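Local coordinates for uncharacterized protein (Jannaschia sp. CCS1, PDB 2PYQ) that is of unknown function, a small, mainly helical bacterial protein of the DUF2853 family, at residues S46-S51 and K94-V99. Residues are numbered along the deposited sequence; the frame is centred on the assembly and turned at random.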
loop_
_atom_site.group_PDB
_atom_site.type_symbol
_atom_site.label_atom_id
_atom_site.label_comp_id
_atom_site.label_asym_id
_atom_site.label_seq_id
_atom_site.Cartn_x
_atom_site.Cartn_y
_atom_site.Cartn_z
ATOM N N SER A 46 10.747 -2.544 2.590
ATOM C CA SER A 46 9.678 -1.781 1.905
ATOM C C SER A 46 8.508 -2.636 1.425
ATOM O O SER A 46 7.552 -2.078 0.890
ATOM C CB SER A 46 10.264 -1.030 0.709
ATOM O OG SER A 46 10.735 -1.937 -0.285
ATOM N N THR A 47 8.572 -3.960 1.607
ATOM C CA THR A 47 7.540 -4.884 1.122
ATOM C C THR A 47 6.752 -5.560 2.234
ATOM O O THR A 47 7.197 -5.653 3.378
ATOM C CB THR A 47 8.137 -5.954 0.178
ATOM O OG1 THR A 47 9.133 -6.723 0.871
ATOM C CG2 THR A 47 8.780 -5.314 -1.053
ATOM N N VAL A 48 5.542 -6.009 1.868
ATOM C CA VAL A 48 4.581 -6.657 2.762
ATOM C C VAL A 48 4.527 -8.148 2.419
ATOM O O VAL A 48 4.391 -8.511 1.232
ATOM C CB VAL A 48 3.157 -6.055 2.536
ATOM C CG1 VAL A 48 2.089 -6.867 3.279
ATOM C CG2 VAL A 48 3.126 -4.624 2.981
ATOM N N ALA A 49 4.610 -8.993 3.444
ATOM C CA ALA A 49 4.471 -10.450 3.266
ATOM C C ALA A 49 2.961 -10.728 3.265
ATOM O O ALA A 49 2.325 -10.773 4.341
ATOM C CB ALA A 49 5.154 -11.211 4.411
ATOM N N GLY A 50 2.403 -10.867 2.056
ATOM C CA GLY A 50 0.969 -11.109 1.850
ATOM C C GLY A 50 0.406 -12.349 2.519
ATOM O O GLY A 50 -0.749 -12.363 2.918
ATOM N N SER A 51 1.236 -13.387 2.651
ATOM C CA SER A 51 0.845 -14.658 3.279
ATOM C C SER A 51 1.105 -14.736 4.801
ATOM O O SER A 51 0.944 -15.821 5.387
ATOM C CB SER A 51 1.591 -15.792 2.580
ATOM O OG SER A 51 3.007 -15.624 2.762
ATOM N N LYS A 94 5.520 -7.080 -2.939
ATOM C CA LYS A 94 4.345 -6.256 -2.711
ATOM C C LYS A 94 4.776 -5.031 -1.858
ATOM O O LYS A 94 4.918 -5.141 -0.645
ATOM C CB LYS A 94 3.239 -7.050 -2.005
ATOM C CG LYS A 94 2.676 -8.159 -2.876
ATOM C CD LYS A 94 1.458 -8.750 -2.213
ATOM C CE LYS A 94 0.884 -9.867 -3.022
ATOM N NZ LYS A 94 1.734 -11.076 -3.004
ATOM N N TYR A 95 4.955 -3.887 -2.498
ATOM C CA TYR A 95 5.397 -2.696 -1.801
ATOM C C TYR A 95 4.311 -2.193 -0.845
ATOM O O TYR A 95 3.130 -2.136 -1.208
ATOM C CB TYR A 95 5.840 -1.605 -2.772
ATOM C CG TYR A 95 7.074 -2.002 -3.548
ATOM C CD1 TYR A 95 8.307 -2.064 -2.916
ATOM C CD2 TYR A 95 7.002 -2.293 -4.909
ATOM C CE1 TYR A 95 9.461 -2.448 -3.612
ATOM C CE2 TYR A 95 8.146 -2.681 -5.625
ATOM C CZ TYR A 95 9.365 -2.755 -4.970
ATOM O OH TYR A 95 10.507 -3.123 -5.682
ATOM N N ARG A 96 4.727 -1.895 0.391
ATOM C CA ARG A 96 3.817 -1.518 1.381
ATOM C C ARG A 96 3.083 -0.143 0.982
ATOM O O ARG A 96 1.875 -0.039 1.184
ATOM C CB ARG A 96 4.561 -1.303 2.683
ATOM C CG ARG A 96 3.689 -0.831 3.841
ATOM C CD ARG A 96 4.497 -0.691 5.134
ATOM N NE ARG A 96 4.763 -2.009 5.759
ATOM C CZ ARG A 96 5.828 -2.795 5.525
ATOM N NH1 ARG A 96 6.834 -2.446 4.700
ATOM N NH2 ARG A 96 5.902 -3.967 6.168
ATOM N N ALA A 97 3.795 0.788 0.336
ATOM C CA ALA A 97 3.168 2.025 -0.172
ATOM C C ALA A 97 2.049 1.713 -1.169
ATOM O O ALA A 97 1.001 2.355 -1.123
ATOM C CB ALA A 97 4.231 2.977 -0.812
ATOM N N VAL A 98 2.264 0.715 -2.035
ATOM C CA VAL A 98 1.259 0.319 -3.019
ATOM C C VAL A 98 0.052 -0.296 -2.312
ATOM O O VAL A 98 -1.091 0.028 -2.640
ATOM C CB VAL A 98 1.836 -0.633 -4.071
ATOM C CG1 VAL A 98 0.734 -1.130 -5.001
ATOM C CG2 VAL A 98 2.971 0.066 -4.851
ATOM N N VAL A 99 0.302 -1.138 -1.326
ATOM C CA VAL A 99 -0.791 -1.749 -0.529
ATOM C C VAL A 99 -1.593 -0.681 0.211
ATOM O O VAL A 99 -2.826 -0.688 0.187
ATOM C CB VAL A 99 -0.247 -2.812 0.445
ATOM C CG1 VAL A 99 -1.358 -3.332 1.403
ATOM C CG2 VAL A 99 0.383 -3.952 -0.353
HETATM O O HOH W 1 6.789 0.635 0.157
HETATM O O HOH W 2 5.776 -9.168 -0.837
HETATM O O HOH W 3 3.688 -11.048 -0.617
#
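Thr47 and Tyr95 face each other as a non-hydrogen-bonded pair of a single antiparallel bridge, their CA atoms 4.2 Å apart. Two backbone bonds flank the pair: Val48 N donates to Lys94 O at 2.7 Å, and Arg96 N donates to Ser46 O at 2.9 Å, almost straight at 176°. Between them, Thr47 CA lies 3.2 Å from Lys94 O in a CA-H...O contact, as close antiparallel pairing allows. Ser46 O does double duty at the start of helix 96-106, where first-turn N-H groups lack acceptors within the helix: it takes Arg96 N directly and reaches Ala97 N through a shared water. Two further waters extend the seam, one joining Val48 O to Lys94 N, the other Gly50 N to Lys94 NZ.

Beta-branched Val48 suits the extended backbone and sends CG2 across to Arg96, 3.6 Å from its CB. The same methyl lies over one face of the guanidinium, 4.0 Å above its plane and offset toward the rim; the two side chains cross at about a right angle. On the Tyr95 ring, Ser46 OG sits at the edge, in plane, 3.6 Å from CD1, while its hydrogen bond goes to Arg43 O. Thr47 CG2 adds a methyl contact 3.8 Å from Tyr95 CD1. Lys94 has a long enough chain to carry its ammonium past Val48 to the Gly50 water and to Glu91 O.

The contact thus ties the connection between helices 43-46 and 53-65 to the N-terminal end of helix 96-106. Val48 also packs on Ile59 of helix 53-65, Lys94 on Ile84 and Tyr87 of helix 74-87, and Tyr95 meets Tyr12 of helix 4-18, so this short bridge lies where several helices of an otherwise strand-free fold converge.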